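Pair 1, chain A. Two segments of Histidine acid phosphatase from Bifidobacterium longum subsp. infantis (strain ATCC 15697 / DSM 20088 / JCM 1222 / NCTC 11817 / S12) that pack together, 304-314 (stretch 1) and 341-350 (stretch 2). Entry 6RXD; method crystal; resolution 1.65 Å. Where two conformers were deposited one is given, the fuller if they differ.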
# COMPACT_ATOMS: atom_id res chain seq x y z
N ALA A 304 -22.01 8.81 -6.68
CA ALA A 304 -22.06 9.61 -5.46
C ALA A 304 -21.70 8.78 -4.23
O ALA A 304 -20.94 9.23 -3.37
CB ALA A 304 -23.42 10.28 -5.28
N ALA A 305 -22.23 7.56 -4.15
CA ALA A 305 -21.98 6.70 -2.99
C ALA A 305 -20.51 6.28 -2.93
O ALA A 305 -19.91 6.26 -1.85
CB ALA A 305 -22.91 5.48 -2.99
N MET A 306 -19.94 5.92 -4.08
CA MET A 306 -18.54 5.53 -4.09
C MET A 306 -17.65 6.72 -3.77
O MET A 306 -16.61 6.55 -3.13
CB MET A 306 -18.14 4.89 -5.43
CG MET A 306 -18.72 3.48 -5.66
SD MET A 306 -18.21 2.24 -4.43
CE MET A 306 -16.45 2.53 -4.41
N ASP A 307 -18.04 7.92 -4.17
CA ASP A 307 -17.29 9.11 -3.78
C ASP A 307 -17.36 9.32 -2.26
O ASP A 307 -16.35 9.64 -1.63
CB ASP A 307 -17.77 10.36 -4.52
CG ASP A 307 -17.42 10.32 -5.99
OD1 ASP A 307 -16.76 9.36 -6.42
OD2 ASP A 307 -17.81 11.26 -6.72
N LEU A 308 -18.54 9.10 -1.69
CA LEU A 308 -18.72 9.26 -0.24
C LEU A 308 -17.91 8.19 0.50
O LEU A 308 -17.28 8.48 1.52
CB LEU A 308 -20.21 9.17 0.14
CG LEU A 308 -20.55 9.47 1.61
CD1 LEU A 308 -20.01 10.84 1.98
CD2 LEU A 308 -22.06 9.43 1.81
N TYR A 309 -17.93 6.97 -0.03
CA TYR A 309 -17.11 5.90 0.55
C TYR A 309 -15.63 6.26 0.47
O TYR A 309 -14.88 6.02 1.42
CB TYR A 309 -17.38 4.57 -0.15
CG TYR A 309 -16.46 3.46 0.32
CD1 TYR A 309 -16.62 2.88 1.57
CD2 TYR A 309 -15.44 3.00 -0.49
CE1 TYR A 309 -15.76 1.86 2.00
CE2 TYR A 309 -14.59 2.00 -0.07
CZ TYR A 309 -14.75 1.44 1.17
OH TYR A 309 -13.89 0.44 1.56
N ASN A 310 -15.19 6.84 -0.64
CA ASN A 310 -13.79 7.24 -0.74
C ASN A 310 -13.41 8.30 0.30
O ASN A 310 -12.27 8.33 0.78
CB ASN A 310 -13.44 7.72 -2.16
CG ASN A 310 -12.98 6.56 -3.05
OD1 ASN A 310 -11.83 6.13 -2.98
ND2 ASN A 310 -13.88 6.06 -3.87
N LEU A 311 -14.35 9.17 0.65
CA LEU A 311 -14.06 10.16 1.68
C LEU A 311 -13.99 9.50 3.05
O LEU A 311 -13.14 9.85 3.87
CB LEU A 311 -15.08 11.30 1.67
CG LEU A 311 -15.09 12.18 0.41
CD1 LEU A 311 -16.06 13.34 0.63
CD2 LEU A 311 -13.70 12.71 0.09
N TYR A 312 -14.87 8.53 3.29
CA TYR A 312 -14.87 7.77 4.53
C TYR A 312 -13.54 7.05 4.77
O TYR A 312 -12.98 7.08 5.88
CB TYR A 312 -16.03 6.77 4.50
CG TYR A 312 -15.98 5.62 5.48
CD1 TYR A 312 -16.16 5.82 6.84
CD2 TYR A 312 -15.79 4.33 5.02
CE1 TYR A 312 -16.13 4.76 7.73
CE2 TYR A 312 -15.76 3.26 5.90
CZ TYR A 312 -15.93 3.48 7.25
OH TYR A 312 -15.90 2.42 8.14
N ILE A 313 -13.01 6.42 3.73
CA ILE A 313 -11.78 5.68 3.93
C ILE A 313 -10.56 6.60 4.03
O ILE A 313 -9.64 6.33 4.80
CB ILE A 313 -11.59 4.55 2.91
CG1 ILE A 313 -11.36 5.12 1.51
CG2 ILE A 313 -12.80 3.61 2.94
CD1 ILE A 313 -11.25 4.04 0.42
N ILE A 314 -10.55 7.69 3.27
CA ILE A 314 -9.44 8.64 3.38
C ILE A 314 -9.49 9.38 4.73
O ILE A 314 -8.46 9.72 5.29
CB ILE A 314 -9.40 9.61 2.19
CG1 ILE A 314 -9.01 8.86 0.91
CG2 ILE A 314 -8.36 10.71 2.39
CD1 ILE A 314 -7.56 8.36 0.89
N ASP A 341 -22.97 -1.77 3.83
CA ASP A 341 -22.81 -1.08 2.56
C ASP A 341 -21.32 -0.80 2.33
O ASP A 341 -20.83 -0.99 1.22
CB ASP A 341 -23.61 0.23 2.52
CG ASP A 341 -25.12 -0.00 2.57
OD1 ASP A 341 -25.59 -1.07 2.12
OD2 ASP A 341 -25.82 0.90 3.04
N ALA A 342 -20.62 -0.34 3.37
CA ALA A 342 -19.17 -0.14 3.27
C ALA A 342 -18.47 -1.41 2.81
O ALA A 342 -17.53 -1.35 2.00
CB ALA A 342 -18.58 0.33 4.62
N ARG A 343 -18.92 -2.56 3.30
CA ARG A 343 -18.34 -3.84 2.92
C ARG A 343 -18.53 -4.09 1.42
O ARG A 343 -17.63 -4.59 0.75
CB ARG A 343 -18.96 -4.96 3.76
CG ARG A 343 -18.49 -6.36 3.43
CD ARG A 343 -19.29 -7.38 4.25
NE ARG A 343 -18.91 -8.75 3.93
CZ ARG A 343 -19.45 -9.46 2.95
NH1 ARG A 343 -19.05 -10.70 2.72
NH2 ARG A 343 -20.40 -8.93 2.19
N MET A 344 -19.70 -3.73 0.89
CA MET A 344 -19.95 -3.86 -0.55
C MET A 344 -19.01 -2.95 -1.35
O MET A 344 -18.48 -3.36 -2.38
CB MET A 344 -21.40 -3.51 -0.90
CG MET A 344 -22.44 -4.47 -0.34
SD MET A 344 -22.18 -6.15 -0.94
CE MET A 344 -22.25 -5.89 -2.71
N PHE A 345 -18.84 -1.71 -0.89
CA PHE A 345 -17.97 -0.76 -1.60
C PHE A 345 -16.51 -1.19 -1.52
O PHE A 345 -15.75 -1.04 -2.48
CB PHE A 345 -18.14 0.65 -1.02
CG PHE A 345 -19.57 1.12 -1.02
CD1 PHE A 345 -20.41 0.82 -2.08
CD2 PHE A 345 -20.08 1.84 0.05
CE1 PHE A 345 -21.73 1.24 -2.08
CE2 PHE A 345 -21.41 2.27 0.06
CZ PHE A 345 -22.23 1.96 -1.01
N ALA A 346 -16.12 -1.72 -0.36
CA ALA A 346 -14.78 -2.28 -0.20
C ALA A 346 -14.54 -3.43 -1.17
O ALA A 346 -13.45 -3.56 -1.71
CB ALA A 346 -14.56 -2.75 1.24
N TRP A 347 -15.55 -4.27 -1.37
CA TRP A 347 -15.38 -5.36 -2.33
C TRP A 347 -15.20 -4.81 -3.73
O TRP A 347 -14.35 -5.27 -4.47
CB TRP A 347 -16.58 -6.30 -2.30
CG TRP A 347 -16.61 -7.23 -3.47
CD1 TRP A 347 -15.76 -8.28 -3.72
CD2 TRP A 347 -17.56 -7.22 -4.54
NE1 TRP A 347 -16.12 -8.90 -4.90
CE2 TRP A 347 -17.22 -8.27 -5.42
CE3 TRP A 347 -18.65 -6.40 -4.85
CZ2 TRP A 347 -17.95 -8.54 -6.58
CZ3 TRP A 347 -19.37 -6.67 -6.02
CH2 TRP A 347 -19.02 -7.73 -6.86
N ALA A 348 -16.02 -3.82 -4.09
CA ALA A 348 -15.89 -3.20 -5.41
C ALA A 348 -14.47 -2.66 -5.63
O ALA A 348 -13.89 -2.86 -6.71
CB ALA A 348 -16.93 -2.10 -5.58
N LEU A 349 -13.90 -2.00 -4.63
CA LEU A 349 -12.53 -1.49 -4.77
C LEU A 349 -11.49 -2.61 -4.78
O LEU A 349 -10.55 -2.61 -5.60
CB LEU A 349 -12.18 -0.48 -3.68
CG LEU A 349 -12.94 0.85 -3.75
CD1 LEU A 349 -12.31 1.87 -2.80
CD2 LEU A 349 -12.93 1.37 -5.18
N ASP A 350 -11.65 -3.56 -3.86
CA ASP A 350 -10.69 -4.65 -3.75
C ASP A 350 -10.68 -5.47 -5.02
O ASP A 350 -9.63 -5.92 -5.45
CB ASP A 350 -11.05 -5.57 -2.58
CG ASP A 350 -10.54 -5.08 -1.24
OD1 ASP A 350 -9.75 -4.10 -1.21
OD2 ASP A 350 -10.90 -5.70 -0.22

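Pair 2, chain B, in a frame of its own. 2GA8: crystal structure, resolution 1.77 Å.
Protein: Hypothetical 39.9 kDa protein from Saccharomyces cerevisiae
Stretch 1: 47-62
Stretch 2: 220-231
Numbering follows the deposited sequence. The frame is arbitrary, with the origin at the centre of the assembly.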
# COMPACT_ATOMS: atom_id res chain seq x y z
N ILE B 47 15.60 -3.15 -7.50
CA ILE B 47 16.66 -2.36 -8.14
C ILE B 47 17.24 -1.35 -7.16
O ILE B 47 18.47 -1.21 -7.06
CB ILE B 47 16.12 -1.61 -9.37
CG1 ILE B 47 15.83 -2.60 -10.50
CG2 ILE B 47 17.13 -0.55 -9.82
CD1 ILE B 47 15.14 -1.98 -11.71
N ILE B 48 16.37 -0.65 -6.45
CA ILE B 48 16.82 0.36 -5.50
C ILE B 48 17.63 -0.26 -4.36
O ILE B 48 18.70 0.24 -4.02
CB ILE B 48 15.62 1.15 -4.93
CG1 ILE B 48 14.98 1.98 -6.05
CG2 ILE B 48 16.09 2.05 -3.78
CD1 ILE B 48 13.66 2.65 -5.67
N ASN B 49 17.12 -1.33 -3.78
CA ASN B 49 17.83 -1.97 -2.68
C ASN B 49 19.18 -2.53 -3.13
O ASN B 49 20.15 -2.48 -2.38
CB ASN B 49 16.98 -3.06 -2.04
CG ASN B 49 15.81 -2.49 -1.26
OD1 ASN B 49 15.94 -1.45 -0.62
ND2 ASN B 49 14.67 -3.17 -1.30
N GLU B 50 19.23 -3.05 -4.35
CA GLU B 50 20.48 -3.60 -4.87
C GLU B 50 21.53 -2.49 -5.02
O GLU B 50 22.70 -2.69 -4.68
CB GLU B 50 20.24 -4.29 -6.21
CG GLU B 50 19.68 -5.69 -6.06
CD GLU B 50 19.28 -6.31 -7.39
OE1 GLU B 50 20.04 -6.16 -8.37
OE2 GLU B 50 18.20 -6.94 -7.44
N LYS B 51 21.10 -1.34 -5.53
CA LYS B 51 22.01 -0.21 -5.69
C LYS B 51 22.55 0.20 -4.33
O LYS B 51 23.73 0.51 -4.18
CB LYS B 51 21.28 0.98 -6.32
CG LYS B 51 20.96 0.83 -7.79
CD LYS B 51 20.06 1.97 -8.25
CE LYS B 51 19.89 1.98 -9.76
NZ LYS B 51 21.17 2.28 -10.46
N TYR B 52 21.68 0.20 -3.32
CA TYR B 52 22.10 0.58 -1.99
C TYR B 52 23.10 -0.42 -1.41
O TYR B 52 24.08 -0.04 -0.78
CB TYR B 52 20.90 0.71 -1.05
CG TYR B 52 21.27 1.28 0.30
CD1 TYR B 52 21.84 2.55 0.40
CD2 TYR B 52 21.06 0.56 1.47
CE1 TYR B 52 22.19 3.09 1.63
CE2 TYR B 52 21.41 1.09 2.71
CZ TYR B 52 21.98 2.35 2.78
OH TYR B 52 22.33 2.87 4.00
N HIS B 53 22.84 -1.71 -1.63
CA HIS B 53 23.73 -2.74 -1.12
C HIS B 53 25.11 -2.62 -1.76
O HIS B 53 26.13 -2.79 -1.10
CB HIS B 53 23.12 -4.12 -1.38
CG HIS B 53 21.84 -4.36 -0.64
ND1 HIS B 53 20.89 -5.27 -1.07
CD2 HIS B 53 21.35 -3.82 0.50
CE1 HIS B 53 19.87 -5.27 -0.22
NE2 HIS B 53 20.13 -4.39 0.73
N THR B 54 25.12 -2.31 -3.05
CA THR B 54 26.38 -2.14 -3.77
C THR B 54 27.13 -0.95 -3.18
O THR B 54 28.35 -0.97 -3.05
CB THR B 54 26.11 -1.89 -5.28
OG1 THR B 54 25.45 -3.04 -5.84
CG2 THR B 54 27.42 -1.64 -6.02
N PHE B 55 26.38 0.09 -2.84
CA PHE B 55 26.97 1.28 -2.24
C PHE B 55 27.63 0.93 -0.91
O PHE B 55 28.77 1.34 -0.64
CB PHE B 55 25.88 2.33 -2.01
CG PHE B 55 26.32 3.49 -1.17
CD1 PHE B 55 27.11 4.50 -1.70
CD2 PHE B 55 25.94 3.57 0.17
CE1 PHE B 55 27.53 5.58 -0.91
CE2 PHE B 55 26.36 4.64 0.97
CZ PHE B 55 27.15 5.64 0.43
N LEU B 56 26.93 0.17 -0.08
CA LEU B 56 27.45 -0.23 1.23
C LEU B 56 28.72 -1.06 1.14
O LEU B 56 29.54 -1.04 2.04
CB LEU B 56 26.39 -1.00 2.01
CG LEU B 56 25.13 -0.22 2.39
CD1 LEU B 56 24.16 -1.15 3.10
CD2 LEU B 56 25.50 0.97 3.29
N SER B 57 28.87 -1.80 0.04
CA SER B 57 30.04 -2.64 -0.17
C SER B 57 31.34 -1.85 -0.02
O SER B 57 32.30 -2.33 0.57
CB SER B 57 30.00 -3.26 -1.57
OG SER B 57 31.27 -3.77 -1.93
N GLU B 58 31.37 -0.63 -0.55
CA GLU B 58 32.57 0.19 -0.47
C GLU B 58 32.49 1.33 0.53
O GLU B 58 33.44 2.10 0.70
CB GLU B 58 32.93 0.70 -1.87
CG GLU B 58 32.95 -0.44 -2.89
CD GLU B 58 33.56 -0.05 -4.23
OE1 GLU B 58 33.56 1.15 -4.56
OE2 GLU B 58 34.03 -0.96 -4.95
N HIS B 59 31.35 1.44 1.21
CA HIS B 59 31.13 2.44 2.25
C HIS B 59 30.56 1.63 3.42
O HIS B 59 29.48 1.93 3.94
CB HIS B 59 30.11 3.49 1.78
CG HIS B 59 30.49 4.18 0.51
ND1 HIS B 59 30.35 3.59 -0.73
CD2 HIS B 59 31.04 5.40 0.28
CE1 HIS B 59 30.80 4.41 -1.67
NE2 HIS B 59 31.22 5.52 -1.08
N PRO B 60 31.31 0.61 3.87
CA PRO B 60 31.02 -0.35 4.96
C PRO B 60 30.43 0.12 6.29
O PRO B 60 29.58 -0.56 6.85
CB PRO B 60 32.36 -1.05 5.17
CG PRO B 60 33.04 -0.93 3.87
CD PRO B 60 32.73 0.49 3.48
N ASN B 61 30.89 1.25 6.80
CA ASN B 61 30.40 1.72 8.10
C ASN B 61 29.77 3.09 8.05
O ASN B 61 29.81 3.84 9.03
CB ASN B 61 31.56 1.70 9.09
CG ASN B 61 32.21 0.34 9.19
OD1 ASN B 61 31.56 -0.63 9.60
ND2 ASN B 61 33.48 0.25 8.81
N VAL B 62 29.17 3.41 6.91
CA VAL B 62 28.55 4.72 6.70
C VAL B 62 27.23 4.92 7.44
O VAL B 62 26.85 6.05 7.73
CB VAL B 62 28.30 4.96 5.19
CG1 VAL B 62 27.25 3.98 4.67
CG2 VAL B 62 27.87 6.40 4.94
N SER B 220 27.18 14.82 -2.32
CA SER B 220 26.10 14.87 -3.29
C SER B 220 25.51 13.48 -3.50
O SER B 220 24.54 13.31 -4.23
CB SER B 220 26.60 15.41 -4.63
OG SER B 220 27.62 14.58 -5.16
N SER B 221 26.10 12.48 -2.85
CA SER B 221 25.63 11.11 -2.96
C SER B 221 24.32 10.93 -2.18
O SER B 221 24.28 11.17 -0.98
CB SER B 221 26.68 10.15 -2.40
OG SER B 221 26.14 8.84 -2.27
N VAL B 222 23.26 10.50 -2.87
CA VAL B 222 21.98 10.30 -2.20
C VAL B 222 22.10 9.18 -1.15
O VAL B 222 21.52 9.27 -0.07
CB VAL B 222 20.85 9.96 -3.21
CG1 VAL B 222 21.12 8.63 -3.89
CG2 VAL B 222 19.51 9.94 -2.48
N PHE B 223 22.87 8.15 -1.45
CA PHE B 223 23.03 7.06 -0.50
C PHE B 223 23.82 7.48 0.74
O PHE B 223 23.56 7.00 1.85
CB PHE B 223 23.66 5.84 -1.17
CG PHE B 223 22.79 5.21 -2.22
CD1 PHE B 223 21.41 5.15 -2.05
CD2 PHE B 223 23.36 4.64 -3.36
CE1 PHE B 223 20.60 4.53 -3.00
CE2 PHE B 223 22.55 4.02 -4.32
CZ PHE B 223 21.17 3.97 -4.14
N GLU B 224 24.79 8.36 0.55
CA GLU B 224 25.60 8.86 1.67
C GLU B 224 24.68 9.67 2.60
O GLU B 224 24.69 9.49 3.82
CB GLU B 224 26.72 9.77 1.14
CG GLU B 224 27.63 10.33 2.21
CD GLU B 224 28.70 9.35 2.65
OE1 GLU B 224 29.40 8.82 1.76
OE2 GLU B 224 28.83 9.10 3.86
N LYS B 225 23.89 10.55 2.00
CA LYS B 225 22.97 11.38 2.77
C LYS B 225 21.94 10.57 3.55
O LYS B 225 21.71 10.81 4.74
CB LYS B 225 22.23 12.34 1.84
CG LYS B 225 23.13 13.30 1.09
CD LYS B 225 22.30 14.13 0.13
CE LYS B 225 23.17 14.99 -0.76
NZ LYS B 225 22.33 15.71 -1.75
N LEU B 226 21.32 9.60 2.90
CA LEU B 226 20.32 8.80 3.58
C LEU B 226 20.94 7.95 4.69
O LEU B 226 20.35 7.79 5.77
CB LEU B 226 19.57 7.91 2.58
CG LEU B 226 20.24 6.70 1.95
CD1 LEU B 226 20.23 5.53 2.93
CD2 LEU B 226 19.49 6.32 0.67
N SER B 227 22.14 7.42 4.44
CA SER B 227 22.83 6.58 5.41
C SER B 227 23.14 7.29 6.72
O SER B 227 23.17 6.66 7.77
CB SER B 227 24.14 6.05 4.81
OG SER B 227 23.90 5.16 3.73
N LYS B 228 23.36 8.60 6.65
CA LYS B 228 23.68 9.38 7.83
C LYS B 228 22.46 10.01 8.49
O LYS B 228 22.59 10.72 9.48
CB LYS B 228 24.66 10.50 7.47
CG LYS B 228 26.00 10.04 6.92
CD LYS B 228 26.77 9.22 7.95
CE LYS B 228 28.17 8.90 7.47
NZ LYS B 228 28.87 7.98 8.41
N THR B 229 21.26 9.74 7.97
CA THR B 229 20.06 10.36 8.52
C THR B 229 18.92 9.45 8.97
O THR B 229 17.78 9.89 9.08
CB THR B 229 19.50 11.39 7.52
OG1 THR B 229 19.30 10.77 6.25
CG2 THR B 229 20.48 12.56 7.37
N PHE B 230 19.23 8.18 9.22
CA PHE B 230 18.22 7.25 9.71
C PHE B 230 17.89 7.75 11.12
O PHE B 230 18.75 8.31 11.80
CB PHE B 230 18.79 5.83 9.79
CG PHE B 230 18.98 5.17 8.45
CD1 PHE B 230 17.88 4.89 7.63
CD2 PHE B 230 20.25 4.80 8.01
CE1 PHE B 230 18.05 4.24 6.41
CE2 PHE B 230 20.43 4.15 6.79
CZ PHE B 230 19.33 3.86 5.99
N SER B 231 16.65 7.55 11.55
CA SER B 231 16.23 8.01 12.87
C SER B 231 15.71 6.92 13.80
O SER B 231 14.88 6.09 13.41
CB SER B 231 15.16 9.09 12.73
OG SER B 231 14.70 9.52 14.00

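In both pairs two helices cross at nearly a right angle, with signed crossing angles of -93° in pair 1 and -82° in pair 2 and axes that approach to 10.5 Å and 10.6 Å. Fourteen central residues superpose with an RMSD of 0.6 Å. At the crossing, Met A306 faces Phe A345 with CA atoms 6.8 Å apart, and the matching Tyr B52 and Phe B223 have CA atoms 6.7 Å apart.

A clear shared rule is an aromatic pair, one ring from each helix. Tyr A309 matches Phe B55, both with chi1 in t, and Phe A345 matches Phe B223, both with chi1 in m. In each case the second residue lays its CB over the face of the first ring: Phe A345 CB lies 3.6 Å from the centroid of the Tyr A309 ring, and Phe B223 CB lies 3.4 Å from that of Phe B55. The ring planes meet obliquely, at 55° and 50°, and neither pair is a stack.

Around this motif the solutions diverge. Met A306 has chi1, chi2 and chi3 all in m, which brings its SD within 3.5 Å of Phe A345 CD1, and its CE reaches 3.8 Å from Leu A349 CD2. Tyr B52 fills the same position with a rigid ring, whose edge points toward the face of Phe B223 in an offset edge-to-face pair, with Tyr B52 CD1 3.6 Å from Phe B223 CD1.

The position of Leu A349 is also solved differently. Leu A349 is an apolar knob seated among Met A306, Tyr A309, Asn A310 and Ile A313; its CD1 is 3.6 Å from Tyr A309 CE2, at the edge of that ring. Its counterpart, Ser B227, is small and polar and meets Tyr B52 through a hydrogen bond: Tyr B52 OH donates to Ser B227 OG at 2.8 Å, while Ser B227 OG donates to its own helix at Phe B223 O, 2.7 Å away. Pair 1 has no hydrogen bond between its stretches.

Tyr A309 OH lies 3.3 Å from Ala A346 CB. At the matching position Glu B224 bends its side chain, with chi2 in p, and its OE2 comes 3.1 Å from Val B62 CG2. Val B62 has no matched position in pair 1; it lies in the loop after the helix and adds a second polar tie, Lys B228 NZ donating to Val B62 O at 2.9 Å. The buried areas are 427 Å² and 535 Å².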